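PDB 4XFK: putative branched chain amino acid ABC transporter, periplasmic amino acid-binding protein from Brucella ovis, which probably binds leucine, isoleucine, valine, threonine or alanine in the periplasm for uptake by an ABC transporter. Local coordinates for residues Thr215-Asn220 / Lys240-Phe245; Phe142-Gln147 / Ile263-Phe268; Arg158-Asn163 / Gln209-Asp214. The protein carries 1 engineered substitution. All blocks are in the same frame, centred on the assembly; numbering follows the deposited sequence.

Interaction 1 of 3, residues Thr215-Asn220 / Lys240-Phe245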
loop_
_atom_site.group_PDB
_atom_site.type_symbol
_atom_site.label_atom_id
_atom_site.label_comp_id
_atom_site.label_asym_id
_atom_site.label_seq_id
_atom_site.Cartn_x
_atom_site.Cartn_y
_atom_site.Cartn_z
ATOM N N THR A 215 22.526 6.864 -1.209
ATOM C CA THR A 215 21.165 6.361 -1.068
ATOM C C THR A 215 20.735 5.719 -2.370
ATOM O O THR A 215 21.016 6.239 -3.450
ATOM C CB THR A 215 20.198 7.514 -0.766
ATOM O OG1 THR A 215 20.681 8.250 0.363
ATOM C CG2 THR A 215 18.795 6.995 -0.472
ATOM N N VAL A 216 20.057 4.581 -2.264
ATOM C CA VAL A 216 19.435 3.932 -3.412
ATOM C C VAL A 216 17.922 3.945 -3.209
ATOM O O VAL A 216 17.404 3.234 -2.349
ATOM C CB VAL A 216 19.916 2.481 -3.584
ATOM C CG1 VAL A 216 19.241 1.854 -4.805
ATOM C CG2 VAL A 216 21.441 2.438 -3.701
ATOM N N PHE A 217 17.214 4.768 -3.977
ATOM C CA PHE A 217 15.760 4.798 -3.893
ATOM C C PHE A 217 15.166 3.672 -4.718
ATOM O O PHE A 217 15.515 3.510 -5.892
ATOM C CB PHE A 217 15.217 6.122 -4.428
ATOM C CG PHE A 217 15.516 7.315 -3.554
ATOM C CD1 PHE A 217 14.822 7.515 -2.367
ATOM C CD2 PHE A 217 16.475 8.246 -3.930
ATOM C CE1 PHE A 217 15.087 8.614 -1.566
ATOM C CE2 PHE A 217 16.742 9.340 -3.133
ATOM C CZ PHE A 217 16.050 9.529 -1.954
ATOM N N THR A 218 14.248 2.911 -4.127
ATOM C CA THR A 218 13.588 1.856 -4.882
ATOM C C THR A 218 12.205 1.543 -4.343
ATOM O O THR A 218 12.005 1.433 -3.128
ATOM C CB THR A 218 14.442 0.552 -4.944
ATOM O OG1 THR A 218 13.733 -0.430 -5.709
ATOM C CG2 THR A 218 14.736 -0.013 -3.558
ATOM N N GLY A 219 11.261 1.384 -5.270
ATOM C CA GLY A 219 9.928 0.886 -4.960
ATOM C C GLY A 219 9.784 -0.613 -5.177
ATOM O O GLY A 219 8.672 -1.122 -5.215
ATOM N N ASN A 220 10.895 -1.329 -5.319
ATOM C CA ASN A 220 10.833 -2.765 -5.588
ATOM C C ASN A 220 10.189 -3.535 -4.439
ATOM O O ASN A 220 10.191 -3.087 -3.289
ATOM C CB ASN A 220 12.227 -3.329 -5.884
ATOM C CG ASN A 220 12.756 -2.905 -7.241
ATOM O OD1 ASN A 220 12.196 -2.027 -7.900
ATOM N ND2 ASN A 220 13.835 -3.545 -7.668
ATOM N N LYS A 240 22.820 2.929 1.398
ATOM C CA LYS A 240 21.621 2.439 2.059
ATOM C C LYS A 240 20.406 2.621 1.165
ATOM O O LYS A 240 20.270 3.633 0.473
ATOM C CB LYS A 240 21.433 3.131 3.408
ATOM C CG LYS A 240 22.563 2.830 4.396
ATOM C CD LYS A 240 22.726 1.322 4.635
ATOM C CE LYS A 240 24.002 0.995 5.405
ATOM N NZ LYS A 240 24.170 -0.488 5.539
ATOM N N PHE A 241 19.542 1.615 1.149
ATOM C CA PHE A 241 18.307 1.691 0.391
ATOM C C PHE A 241 17.283 2.566 1.102
ATOM O O PHE A 241 17.141 2.509 2.322
ATOM C CB PHE A 241 17.725 0.289 0.173
ATOM C CG PHE A 241 18.505 -0.556 -0.800
ATOM C CD1 PHE A 241 18.262 -0.479 -2.160
ATOM C CD2 PHE A 241 19.468 -1.437 -0.352
ATOM C CE1 PHE A 241 18.978 -1.261 -3.052
ATOM C CE2 PHE A 241 20.188 -2.224 -1.246
ATOM C CZ PHE A 241 19.939 -2.135 -2.593
ATOM N N ALA A 242 16.585 3.387 0.324
ATOM C CA ALA A 242 15.458 4.167 0.820
ATOM C C ALA A 242 14.236 3.678 0.062
ATOM O O ALA A 242 14.160 3.825 -1.158
ATOM C CB ALA A 242 15.690 5.651 0.591
ATOM N N THR A 243 13.300 3.070 0.790
ATOM C CA THR A 243 12.307 2.220 0.158
ATOM C C THR A 243 10.893 2.492 0.621
ATOM O O THR A 243 10.661 3.176 1.628
ATOM C CB THR A 243 12.577 0.731 0.479
ATOM O OG1 THR A 243 12.235 0.467 1.849
ATOM C CG2 THR A 243 14.036 0.360 0.212
ATOM N N SER A 244 9.953 1.900 -0.113
ATOM C CA SER A 244 8.568 1.804 0.311
ATOM C C SER A 244 8.247 0.454 0.937
ATOM O O SER A 244 7.332 0.376 1.750
ATOM C CB SER A 244 7.637 2.042 -0.881
ATOM O OG SER A 244 8.064 1.316 -2.028
ATOM N N PHE A 245 8.997 -0.594 0.574
ATOM C CA PHE A 245 8.559 -1.967 0.875
ATOM C C PHE A 245 9.607 -2.851 1.542
ATOM O O PHE A 245 9.460 -4.078 1.546
ATOM C CB PHE A 245 8.054 -2.672 -0.394
ATOM C CG PHE A 245 6.929 -1.944 -1.090
ATOM C CD1 PHE A 245 5.819 -1.499 -0.386
ATOM C CD2 PHE A 245 6.989 -1.707 -2.453
ATOM C CE1 PHE A 245 4.795 -0.812 -1.037
ATOM C CE2 PHE A 245 5.972 -1.038 -3.107
ATOM C CZ PHE A 245 4.866 -0.588 -2.400
HETATM O O HOH W 1 10.649 -0.711 -1.862
#
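Val216 and Phe241 lie side by side on one face of two adjacent parallel strands. CG1 of Val216, anti to the backbone N (chi1 -180°), rests 3.6 Å from CE1 of the Phe241 ring. Thr218 CG2 reaches CD1 of the same ring from further along. Helix 223-235 covers this face, with Leu228, Met229 and Ala232 touching Phe241. On the other face the Ala242 methyl touches both Thr215 and Phe217. Its CB is 3.5 Å from Thr215 CG2 and 3.6 Å from Phe217 CD1. Thr215 CG2 also stands over the centre of the Phe217 ring. Three backbone bonds join the strands here, and the shortest, from Ala242 N to Val216 O, is 2.8 Å long.

Beyond Thr218 the ladder opens and becomes looser. Thr218 O and Ser244 N are 3.7 Å apart. A water takes over, donating to Thr218 O and Asn220 O and accepting from Phe245 N at 2.9 Å. Thr218 OG1 accepts from Asn220 N in an ST turn and is also hydrogen-bonded to Ile162 O. The Phe245 ring brings its edge to the carbonyl oxygens of Gly219 and Asn220, with CD2 3.3 Å from Gly219 O. A sodium ion lies about 5 Å from the Phe245 side chain. Strand 215-218, helix 223-235 and strand 240-243 form a beta-alpha-beta unit, as expected in the Rossmann-like lobe of a periplasmic binding protein.

Interaction 2 of 3, residues Phe142-Gln147 / Ile263-Phe268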
loop_
_atom_site.group_PDB
_atom_site.type_symbol
_atom_site.label_atom_id
_atom_site.label_comp_id
_atom_site.label_asym_id
_atom_site.label_seq_id
_atom_site.Cartn_x
_atom_site.Cartn_y
_atom_site.Cartn_z
ATOM N N PHE A 142 7.658 8.491 -1.477
ATOM C CA PHE A 142 9.018 8.927 -1.766
ATOM C C PHE A 142 9.358 10.332 -1.315
ATOM O O PHE A 142 10.510 10.611 -1.007
ATOM C CB PHE A 142 9.461 8.518 -3.177
ATOM C CG PHE A 142 9.705 7.049 -3.249
ATOM C CD1 PHE A 142 10.941 6.526 -2.884
ATOM C CD2 PHE A 142 8.658 6.174 -3.515
ATOM C CE1 PHE A 142 11.151 5.162 -2.855
ATOM C CE2 PHE A 142 8.859 4.797 -3.479
ATOM C CZ PHE A 142 10.099 4.292 -3.133
ATOM N N LYS A 143 8.357 11.193 -1.188
ATOM C CA LYS A 143 8.548 12.465 -0.509
ATOM C C LYS A 143 8.872 12.209 0.956
ATOM O O LYS A 143 9.849 12.727 1.495
ATOM C CB LYS A 143 7.283 13.315 -0.594
ATOM C CG LYS A 143 7.287 14.480 0.381
ATOM C CD LYS A 143 5.918 15.143 0.505
ATOM C CE LYS A 143 4.944 14.329 1.362
ATOM N NZ LYS A 143 4.146 13.349 0.572
ATOM N N THR A 144 8.041 11.393 1.613
ATOM C CA THR A 144 8.244 11.170 3.043
ATOM C C THR A 144 9.551 10.450 3.364
ATOM O O THR A 144 10.230 10.829 4.317
ATOM C CB THR A 144 7.042 10.481 3.757
ATOM O OG1 THR A 144 6.796 9.192 3.184
ATOM C CG2 THR A 144 5.774 11.330 3.671
ATOM N N VAL A 145 9.916 9.429 2.587
ATOM C CA VAL A 145 11.146 8.712 2.902
ATOM C C VAL A 145 12.359 9.632 2.765
ATOM O O VAL A 145 13.249 9.642 3.624
ATOM C CB VAL A 145 11.313 7.381 2.101
ATOM C CG1 VAL A 145 11.785 7.619 0.663
ATOM C CG2 VAL A 145 12.254 6.448 2.837
ATOM N N ALA A 146 12.381 10.442 1.710
ATOM C CA ALA A 146 13.515 11.327 1.475
ATOM C C ALA A 146 13.544 12.471 2.497
ATOM O O ALA A 146 14.596 12.788 3.064
ATOM C CB ALA A 146 13.470 11.877 0.049
ATOM N N GLN A 147 12.393 13.093 2.736
ATOM C CA GLN A 147 12.332 14.188 3.699
ATOM C C GLN A 147 12.680 13.723 5.114
ATOM O O GLN A 147 13.356 14.436 5.854
ATOM C CB GLN A 147 10.965 14.866 3.681
ATOM C CG GLN A 147 10.902 16.111 4.547
ATOM C CD GLN A 147 11.781 17.219 4.018
ATOM O OE1 GLN A 147 11.781 17.510 2.821
ATOM N NE2 GLN A 147 12.551 17.835 4.905
ATOM N N ILE A 263 16.280 2.082 5.045
ATOM C CA ILE A 263 15.173 2.951 5.412
ATOM C C ILE A 263 13.889 2.588 4.670
ATOM O O ILE A 263 13.917 2.183 3.503
ATOM C CB ILE A 263 15.525 4.436 5.084
ATOM C CG1 ILE A 263 16.908 4.826 5.631
ATOM C CG2 ILE A 263 14.464 5.403 5.604
ATOM C CD1 ILE A 263 16.994 4.819 7.148
ATOM N N VAL A 264 12.762 2.740 5.352
ATOM C CA VAL A 264 11.451 2.563 4.730
ATOM C C VAL A 264 10.510 3.616 5.311
ATOM O O VAL A 264 10.689 4.045 6.450
ATOM C CB VAL A 264 10.903 1.127 4.969
ATOM C CG1 VAL A 264 10.525 0.911 6.434
ATOM C CG2 VAL A 264 9.725 0.799 4.043
ATOM N N SER A 265 9.540 4.063 4.517
ATOM C CA SER A 265 8.467 4.920 5.012
ATOM C C SER A 265 7.149 4.192 4.787
ATOM O O SER A 265 6.861 3.764 3.662
ATOM C CB SER A 265 8.459 6.256 4.279
ATOM O OG SER A 265 7.424 7.072 4.803
ATOM N N THR A 266 6.377 4.016 5.861
ATOM C CA THR A 266 5.117 3.265 5.797
ATOM C C THR A 266 4.069 3.912 6.703
ATOM O O THR A 266 4.403 4.786 7.497
ATOM C CB THR A 266 5.278 1.793 6.254
ATOM O OG1 THR A 266 5.233 1.748 7.679
ATOM C CG2 THR A 266 6.544 1.149 5.725
ATOM N N PRO A 267 2.796 3.487 6.593
ATOM C CA PRO A 267 1.776 4.074 7.469
ATOM C C PRO A 267 1.817 3.601 8.926
ATOM O O PRO A 267 0.934 3.980 9.692
ATOM C CB PRO A 267 0.456 3.602 6.835
ATOM C CG PRO A 267 0.799 3.185 5.450
ATOM C CD PRO A 267 2.194 2.676 5.515
ATOM N N PHE A 268 2.805 2.803 9.319
ATOM C CA PHE A 268 2.740 2.169 10.634
ATOM C C PHE A 268 4.090 1.680 11.155
ATOM O O PHE A 268 4.955 1.242 10.389
ATOM C CB PHE A 268 1.767 0.984 10.575
ATOM C CG PHE A 268 1.726 0.167 11.839
ATOM C CD1 PHE A 268 1.053 0.630 12.959
ATOM C CD2 PHE A 268 2.370 -1.059 11.908
ATOM C CE1 PHE A 268 1.017 -0.122 14.134
ATOM C CE2 PHE A 268 2.338 -1.814 13.081
ATOM C CZ PHE A 268 1.664 -1.340 14.185
#
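Thr144 of helix 138-152 and Ser265 of strand 263-266 meet through their hydroxyls. Ser265 points its side chain at the helix. Its CB lies 3.8 Å from Val145 CB and 3.5 Å from Thr144 OG1. One atom further out, OG is anti to the backbone N (chi1 -179°). This hydroxyl donates to Thr144 OG1 over 2.7 Å and is 3.6 Å from Thr144 CB. Thr144 holds OG1 between its backbone N and carbonyl carbon (chi1 61°). The same oxygen is hydrogen-bonded to the carbonyls of Ile140 and Arg141, one turn or less back in the helix.

Beside this polar pair is a small apolar contact. The Val145 and Ile263 side chains cross obliquely, with CG2 of Val145 3.7 Å from CG2 of Ile263. Thr144 also touches Phe380, and Met354 and Val356 of strand 350-360 touch Ser265. The helix packs on the sheet where strand 263-266 lies beside its antiparallel neighbour, strand 350-360. Helix and strand run 135° apart.

All the touching residues are buried. The buried Ser265 hydroxyl is satisfied by Thr144 OG1. With Ser265 as the donor, the Thr144 proton is left for the Ile140 and Arg141 carbonyls, which probably share it.

Interaction 3 of 3, residues Arg158-Asn163 / Gln209-Asp214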
loop_
_atom_site.group_PDB
_atom_site.type_symbol
_atom_site.label_atom_id
_atom_site.label_comp_id
_atom_site.label_asym_id
_atom_site.label_seq_id
_atom_site.Cartn_x
_atom_site.Cartn_y
_atom_site.Cartn_z
ATOM N N ARG A 158 24.252 12.217 -3.052
ATOM C CA ARG A 158 24.245 11.413 -4.267
ATOM C C ARG A 158 23.308 10.221 -4.137
ATOM O O ARG A 158 23.354 9.486 -3.147
ATOM C CB ARG A 158 25.657 10.940 -4.606
ATOM C CG ARG A 158 26.588 12.067 -5.049
ATOM C CD ARG A 158 28.019 11.590 -5.239
ATOM N NE ARG A 158 28.191 10.672 -6.364
ATOM C CZ ARG A 158 28.383 11.055 -7.622
ATOM N NH1 ARG A 158 28.409 12.345 -7.931
ATOM N NH2 ARG A 158 28.540 10.146 -8.577
ATOM N N ALA A 159 22.465 10.026 -5.143
ATOM C CA ALA A 159 21.468 8.969 -5.084
ATOM C C ALA A 159 21.370 8.197 -6.390
ATOM O O ALA A 159 21.687 8.714 -7.465
ATOM C CB ALA A 159 20.112 9.542 -4.712
ATOM N N TYR A 160 20.932 6.948 -6.271
ATOM C CA TYR A 160 20.611 6.102 -7.413
ATOM C C TYR A 160 19.116 5.795 -7.333
ATOM O O TYR A 160 18.554 5.746 -6.238
ATOM C CB TYR A 160 21.425 4.803 -7.339
ATOM C CG TYR A 160 21.493 4.014 -8.630
ATOM C CD1 TYR A 160 20.450 3.195 -9.028
ATOM C CD2 TYR A 160 22.617 4.080 -9.439
ATOM C CE1 TYR A 160 20.515 2.474 -10.211
ATOM C CE2 TYR A 160 22.691 3.367 -10.614
ATOM C CZ TYR A 160 21.641 2.567 -10.998
ATOM O OH TYR A 160 21.740 1.865 -12.175
ATOM N N SER A 161 18.476 5.589 -8.480
ATOM C CA SER A 161 17.081 5.148 -8.529
ATOM C C SER A 161 17.002 3.832 -9.292
ATOM O O SER A 161 17.436 3.762 -10.434
ATOM C CB SER A 161 16.219 6.207 -9.222
ATOM O OG SER A 161 14.897 5.744 -9.444
ATOM N N ILE A 162 16.461 2.791 -8.666
ATOM C CA ILE A 162 16.274 1.516 -9.355
ATOM C C ILE A 162 14.844 1.022 -9.132
ATOM O O ILE A 162 14.405 0.878 -7.997
ATOM C CB ILE A 162 17.340 0.458 -8.942
ATOM C CG1 ILE A 162 17.132 -0.846 -9.725
ATOM C CG2 ILE A 162 17.346 0.228 -7.429
ATOM C CD1 ILE A 162 18.301 -1.807 -9.638
ATOM N N ASN A 163 14.113 0.792 -10.220
ATOM C CA ASN A 163 12.704 0.420 -10.134
ATOM C C ASN A 163 12.272 -0.529 -11.230
ATOM O O ASN A 163 12.979 -0.723 -12.221
ATOM C CB ASN A 163 11.799 1.660 -10.141
ATOM C CG ASN A 163 12.052 2.569 -8.957
ATOM O OD1 ASN A 163 11.589 2.302 -7.853
ATOM N ND2 ASN A 163 12.803 3.638 -9.178
ATOM N N GLN A 209 27.238 0.566 -7.431
ATOM C CA GLN A 209 28.566 0.836 -6.893
ATOM C C GLN A 209 29.344 1.855 -7.731
ATOM O O GLN A 209 30.013 2.723 -7.180
ATOM C CB GLN A 209 29.349 -0.465 -6.734
ATOM C CG GLN A 209 28.796 -1.351 -5.632
ATOM C CD GLN A 209 29.538 -2.659 -5.513
ATOM O OE1 GLN A 209 29.677 -3.399 -6.490
ATOM N NE2 GLN A 209 30.031 -2.953 -4.315
ATOM N N ALA A 210 29.221 1.769 -9.053
ATOM C CA ALA A 210 29.922 2.676 -9.964
ATOM C C ALA A 210 29.464 4.113 -9.808
ATOM O O ALA A 210 30.196 5.050 -10.134
ATOM C CB ALA A 210 29.709 2.234 -11.396
ATOM N N ALA A 211 28.238 4.284 -9.329
ATOM C CA ALA A 211 27.637 5.608 -9.240
ATOM C C ALA A 211 28.070 6.358 -7.986
ATOM O O ALA A 211 27.821 7.558 -7.865
ATOM C CB ALA A 211 26.123 5.511 -9.314
ATOM N N ASN A 212 28.703 5.645 -7.056
ATOM C CA ASN A 212 29.225 6.247 -5.831
ATOM C C ASN A 212 28.153 7.038 -5.082
ATOM O O ASN A 212 28.270 8.251 -4.897
ATOM C CB ASN A 212 30.439 7.127 -6.152
ATOM C CG ASN A 212 31.086 7.708 -4.915
ATOM O OD1 ASN A 212 31.052 7.109 -3.840
ATOM N ND2 ASN A 212 31.663 8.896 -5.055
ATOM N N VAL A 213 27.100 6.344 -4.666
ATOM C CA VAL A 213 25.954 7.005 -4.067
ATOM C C VAL A 213 25.800 6.707 -2.579
ATOM O O VAL A 213 26.317 5.721 -2.061
ATOM C CB VAL A 213 24.649 6.626 -4.802
ATOM C CG1 VAL A 213 24.704 7.088 -6.258
ATOM C CG2 VAL A 213 24.387 5.123 -4.718
ATOM N N ASP A 214 25.063 7.576 -1.901
ATOM C CA ASP A 214 24.774 7.399 -0.489
ATOM C C ASP A 214 23.451 6.667 -0.277
ATOM O O ASP A 214 23.278 5.930 0.702
ATOM C CB ASP A 214 24.745 8.773 0.179
ATOM C CG ASP A 214 25.960 9.607 -0.183
ATOM O OD1 ASP A 214 27.072 9.175 0.175
ATOM O OD2 ASP A 214 25.817 10.667 -0.839
#
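Arg158 lays the edge of its guanidinium against the turn that follows helix 202-210. CG stands anti to the carbonyl carbon (chi1 -69°), and the chain bends at chi3 (68°), which sets NE toward the turn. NE donates to Asn212 O at 2.8 Å, with that oxygen close to the guanidinium plane. NH2 donates to Ala211 O, also at 2.8 Å. One guanidinium edge thus holds two successive backbone carbonyls. Asn212 is the first residue to leave helical phi/psi, with positive phi.

The backbone of Arg158 is gripped as well. Its O accepts from Asp214 N at 2.8 Å. Its N donates to Asp214 OD2 at 3.1 Å, on the anti side of OD2.

Inward, the contact turns apolar. The Tyr160 ring presents CD2 at the edge to Ala211 CB, 3.8 Å away, and its OH is hydrogen-bonded to Thr191 OG1. Val213 lays CG1 against the Ala159 backbone, 3.5 Å from Ala159 C, and turns CG2 to Tyr160 CB.

The turn leads directly into strand 215-218, the parallel neighbour of strand 158-164. Such a helix-to-strand connection between parallel strands is typical of an alpha/beta lobe of the periplasmic binding protein fold.

Of the contacting segments, helix 138-152 comes first from the N terminus and opens the loop that interaction 2 closes only at strand 263-266. The other two contacts nest inside that loop. Interaction 3 opens next, at strand 158-164, and closes after helix 202-210. Interaction 1 follows in series, with strand 215-218 and strand 240-243. None of the loops cross. All three reach the same mixed sheet, whose strands 158-164, 215-218, 240-243 and 263-266 run side by side in that order. Interaction 1 touches both others: Phe217 N lies 2.8 Å from Tyr160 O, and Phe241 O lies 2.9 Å from Ile263 N. Interactions 2 and 3 do not touch.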